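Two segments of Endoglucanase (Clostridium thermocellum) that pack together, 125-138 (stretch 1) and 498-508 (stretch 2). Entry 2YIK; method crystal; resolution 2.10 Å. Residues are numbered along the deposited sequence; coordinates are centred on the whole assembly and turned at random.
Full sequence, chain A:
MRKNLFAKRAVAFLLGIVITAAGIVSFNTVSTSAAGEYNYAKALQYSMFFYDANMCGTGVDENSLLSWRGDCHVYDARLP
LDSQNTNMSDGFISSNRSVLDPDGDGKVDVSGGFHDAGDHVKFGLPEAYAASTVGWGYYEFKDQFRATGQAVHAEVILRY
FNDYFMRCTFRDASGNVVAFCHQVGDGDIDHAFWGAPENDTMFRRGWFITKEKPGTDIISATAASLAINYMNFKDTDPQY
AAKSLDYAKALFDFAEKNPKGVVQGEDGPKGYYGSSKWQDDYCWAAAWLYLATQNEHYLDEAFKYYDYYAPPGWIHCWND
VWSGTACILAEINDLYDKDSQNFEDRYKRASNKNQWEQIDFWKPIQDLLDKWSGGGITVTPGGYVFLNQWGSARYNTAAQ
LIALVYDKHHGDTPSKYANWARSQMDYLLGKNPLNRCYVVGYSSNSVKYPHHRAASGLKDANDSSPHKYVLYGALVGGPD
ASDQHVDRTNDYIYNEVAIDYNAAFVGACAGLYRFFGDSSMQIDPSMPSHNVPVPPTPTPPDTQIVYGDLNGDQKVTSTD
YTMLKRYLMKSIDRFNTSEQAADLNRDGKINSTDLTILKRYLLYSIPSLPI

Stretch 1, residues 125-138: LPEAYAASTVGWGY
Stretch 2, residues 498-508: AIDYNAAFVGA

Two nearly parallel helices pack through small, mostly apolar residues, with no direct hydrogen bond between them and two waters bridging them, one from the Y129 hydroxyl to the partner backbone and one from backbone to backbone. Residues 125-138 are helical throughout (phi/psi near -65/-42), and 499-508 form the partner, with A498 (-165/160) at its N-cap position. The axes run in the same direction, 5° apart, and approach to 7.8 Å. Register is fixed by the CA atoms of A130 and D500 at 4.9 Å and those of G137 and G507 at 4.2 Å; the contact buries 472 Å² in all.

The glycine pair permits the close approach: an ideal CB on G137 would lie 2.9 Å from G507 CA, a clash, and an ideal CB on G507 would be tight, 3.3 Å from G137 CA. One turn earlier, A503 is the knob, its methyl seated among Y129, A130, T133 and V134. A503 CB lies 3.8 Å from A130 CA and 3.7 Å from Y129 CE1, while V134 CG2 (chi1 t) reaches A503 CA at 3.7 Å. At the N-terminal end, I499 (chi1 p, chi2 p) brings CD1 into close contact, 3.3 Å from A130 CB and 2.9 Å from P126 O, the latter unusually short for a carbon-oxygen contact.

Y129 (chi1 165°, chi2 -88°) points toward the second helix, with D500 O at its ring edge, 3.6 Å from CE1. Water 1 lies 2.8 Å from Y129 OH, donates to D500 O at 2.6 Å and accepts from A504 N at 3.2 Å. Water 2 donates to T133 O (2.8 Å) and A503 O (2.9 Å) and accepts weakly from G507 N (3.1 Å). T133 (chi1 m) turns its hydroxyl back, OG1 donating to Y129 O at 2.8 Å, which leaves CG2 to pack 3.7 Å from A504 N.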

# COMPACT_ATOMS: atom_id res chain seq x y z
N LEU A 125 8.43 -1.95 3.43
CA LEU A 125 8.19 -1.07 2.29
C LEU A 125 6.83 -1.32 1.65
O LEU A 125 6.05 -0.38 1.51
CB LEU A 125 9.32 -1.19 1.26
CG LEU A 125 9.41 -0.09 0.19
CD1 LEU A 125 9.18 1.28 0.83
CD2 LEU A 125 10.77 -0.15 -0.48
N PRO A 126 6.52 -2.56 1.26
CA PRO A 126 5.19 -2.73 0.66
C PRO A 126 4.05 -2.65 1.69
O PRO A 126 2.91 -2.33 1.34
CB PRO A 126 5.28 -4.09 -0.02
CG PRO A 126 6.28 -4.85 0.83
CD PRO A 126 7.33 -3.79 1.13
N GLU A 127 4.33 -2.95 2.96
CA GLU A 127 3.29 -2.88 4.00
C GLU A 127 2.83 -1.41 4.07
O GLU A 127 1.63 -1.12 4.07
CB GLU A 127 3.86 -3.31 5.36
CG GLU A 127 2.85 -3.37 6.51
CD GLU A 127 2.10 -4.71 6.61
OE1 GLU A 127 2.60 -5.71 6.07
OE2 GLU A 127 1.03 -4.76 7.24
N ALA A 128 3.79 -0.49 4.12
CA ALA A 128 3.47 0.93 4.18
C ALA A 128 2.85 1.41 2.87
O ALA A 128 1.96 2.25 2.87
CB ALA A 128 4.74 1.75 4.49
N TYR A 129 3.31 0.86 1.74
CA TYR A 129 2.75 1.26 0.45
C TYR A 129 1.27 0.90 0.37
O TYR A 129 0.47 1.70 -0.10
CB TYR A 129 3.49 0.58 -0.71
CG TYR A 129 2.74 0.67 -2.02
CD1 TYR A 129 1.79 -0.29 -2.37
CD2 TYR A 129 2.93 1.75 -2.88
CE1 TYR A 129 1.04 -0.18 -3.55
CE2 TYR A 129 2.18 1.88 -4.06
CZ TYR A 129 1.24 0.91 -4.38
OH TYR A 129 0.49 1.04 -5.53
N ALA A 130 0.92 -0.30 0.82
CA ALA A 130 -0.46 -0.75 0.76
C ALA A 130 -1.32 0.11 1.67
O ALA A 130 -2.39 0.58 1.28
CB ALA A 130 -0.56 -2.21 1.17
N ALA A 131 -0.83 0.33 2.89
CA ALA A 131 -1.53 1.15 3.87
C ALA A 131 -1.78 2.57 3.39
O ALA A 131 -2.87 3.11 3.55
CB ALA A 131 -0.73 1.18 5.18
N SER A 132 -0.77 3.19 2.79
CA SER A 132 -0.93 4.56 2.33
C SER A 132 -1.75 4.62 1.04
O SER A 132 -2.55 5.53 0.86
CB SER A 132 0.44 5.20 2.09
OG SER A 132 1.12 4.54 1.04
N THR A 133 -1.58 3.64 0.16
CA THR A 133 -2.31 3.67 -1.09
C THR A 133 -3.80 3.37 -0.89
O THR A 133 -4.65 4.00 -1.52
CB THR A 133 -1.65 2.73 -2.12
OG1 THR A 133 -0.30 3.16 -2.33
CG2 THR A 133 -2.39 2.77 -3.46
N VAL A 134 -4.13 2.44 0.00
CA VAL A 134 -5.54 2.17 0.29
C VAL A 134 -6.09 3.42 0.99
O VAL A 134 -7.22 3.84 0.75
CB VAL A 134 -5.72 0.94 1.20
CG1 VAL A 134 -7.17 0.82 1.63
CG2 VAL A 134 -5.28 -0.33 0.46
N GLY A 135 -5.28 4.02 1.86
CA GLY A 135 -5.69 5.23 2.57
C GLY A 135 -5.91 6.39 1.62
O GLY A 135 -6.82 7.20 1.81
N TRP A 136 -5.05 6.46 0.61
CA TRP A 136 -5.03 7.46 -0.48
C TRP A 136 -6.37 7.33 -1.21
O TRP A 136 -7.07 8.33 -1.42
CB TRP A 136 -3.79 7.09 -1.33
CG TRP A 136 -3.46 7.50 -2.78
CD1 TRP A 136 -2.61 6.79 -3.62
CD2 TRP A 136 -3.77 8.71 -3.50
NE1 TRP A 136 -2.38 7.47 -4.78
CE2 TRP A 136 -3.08 8.63 -4.75
CE3 TRP A 136 -4.56 9.82 -3.23
CZ2 TRP A 136 -3.15 9.64 -5.70
CZ3 TRP A 136 -4.63 10.82 -4.19
CH2 TRP A 136 -3.93 10.72 -5.42
N GLY A 137 -6.76 6.11 -1.55
CA GLY A 137 -8.03 5.90 -2.23
C GLY A 137 -9.25 6.24 -1.38
O GLY A 137 -10.22 6.83 -1.86
N TYR A 138 -9.20 5.86 -0.10
CA TYR A 138 -10.31 6.13 0.82
C TYR A 138 -10.44 7.65 1.01
O TYR A 138 -11.54 8.18 1.07
CB TYR A 138 -10.05 5.44 2.17
CG TYR A 138 -11.19 5.53 3.15
CD1 TYR A 138 -12.47 5.10 2.81
CD2 TYR A 138 -10.99 6.05 4.43
CE1 TYR A 138 -13.54 5.19 3.71
CE2 TYR A 138 -12.05 6.14 5.34
CZ TYR A 138 -13.32 5.71 4.98
OH TYR A 138 -14.38 5.85 5.85
N ALA A 498 -0.98 -10.08 -3.39
CA ALA A 498 -0.25 -9.34 -2.36
C ALA A 498 -0.96 -8.08 -1.90
O ALA A 498 -1.82 -7.55 -2.61
CB ALA A 498 1.15 -8.99 -2.85
N ILE A 499 -0.59 -7.59 -0.72
CA ILE A 499 -1.20 -6.38 -0.22
C ILE A 499 -0.92 -5.20 -1.15
O ILE A 499 -1.78 -4.34 -1.31
CB ILE A 499 -0.78 -6.07 1.26
CG1 ILE A 499 0.75 -6.07 1.44
CG2 ILE A 499 -1.40 -7.11 2.19
CD1 ILE A 499 1.43 -4.84 0.88
N ASP A 500 0.24 -5.17 -1.79
CA ASP A 500 0.53 -4.06 -2.70
C ASP A 500 -0.27 -4.22 -4.00
O ASP A 500 -0.62 -3.22 -4.62
CB ASP A 500 2.04 -3.93 -2.98
CG ASP A 500 2.54 -4.86 -4.07
OD1 ASP A 500 2.84 -6.04 -3.77
OD2 ASP A 500 2.64 -4.42 -5.24
N TYR A 501 -0.57 -5.46 -4.38
CA TYR A 501 -1.34 -5.73 -5.59
C TYR A 501 -2.77 -5.21 -5.50
O TYR A 501 -3.30 -4.65 -6.46
CB TYR A 501 -1.42 -7.23 -5.85
CG TYR A 501 -0.24 -7.83 -6.58
CD1 TYR A 501 1.04 -7.28 -6.48
CD2 TYR A 501 -0.38 -9.02 -7.31
CE1 TYR A 501 2.14 -7.90 -7.07
CE2 TYR A 501 0.70 -9.65 -7.90
CZ TYR A 501 1.96 -9.09 -7.78
OH TYR A 501 3.03 -9.77 -8.32
N ASN A 502 -3.38 -5.39 -4.33
CA ASN A 502 -4.76 -4.95 -4.11
C ASN A 502 -4.91 -3.49 -3.69
O ASN A 502 -6.00 -2.94 -3.76
CB ASN A 502 -5.43 -5.85 -3.06
CG ASN A 502 -6.24 -6.99 -3.68
OD1 ASN A 502 -7.45 -7.10 -3.47
ND2 ASN A 502 -5.57 -7.83 -4.45
N ALA A 503 -3.81 -2.87 -3.27
CA ALA A 503 -3.83 -1.49 -2.79
C ALA A 503 -4.51 -0.44 -3.68
O ALA A 503 -5.49 0.18 -3.26
CB ALA A 503 -2.42 -1.06 -2.44
N ALA A 504 -3.99 -0.21 -4.88
CA ALA A 504 -4.58 0.79 -5.76
C ALA A 504 -5.90 0.28 -6.34
O ALA A 504 -6.79 1.05 -6.69
CB ALA A 504 -3.62 1.17 -6.89
N PHE A 505 -6.01 -1.04 -6.43
CA PHE A 505 -7.21 -1.70 -6.96
C PHE A 505 -8.45 -1.29 -6.16
O PHE A 505 -9.51 -1.06 -6.74
CB PHE A 505 -6.99 -3.22 -6.94
CG PHE A 505 -8.23 -4.03 -7.24
CD1 PHE A 505 -9.03 -3.76 -8.34
CD2 PHE A 505 -8.55 -5.12 -6.42
CE1 PHE A 505 -10.16 -4.54 -8.62
CE2 PHE A 505 -9.68 -5.91 -6.69
CZ PHE A 505 -10.48 -5.63 -7.79
N VAL A 506 -8.32 -1.18 -4.85
CA VAL A 506 -9.45 -0.78 -4.02
C VAL A 506 -9.94 0.60 -4.44
O VAL A 506 -11.12 0.79 -4.73
CB VAL A 506 -9.07 -0.76 -2.52
CG1 VAL A 506 -10.25 -0.21 -1.69
CG2 VAL A 506 -8.70 -2.15 -2.06
N GLY A 507 -9.01 1.55 -4.49
CA GLY A 507 -9.34 2.91 -4.87
C GLY A 507 -9.91 3.05 -6.28
O GLY A 507 -10.80 3.88 -6.51
N ALA A 508 -9.39 2.25 -7.21
CA ALA A 508 -9.86 2.30 -8.59
C ALA A 508 -11.33 1.89 -8.67
O ALA A 508 -12.10 2.49 -9.41
CB ALA A 508 -9.01 1.38 -9.47
O HOH W 1 -1.15 -1.13 -6.00
O HOH W 2 -6.49 2.85 -3.26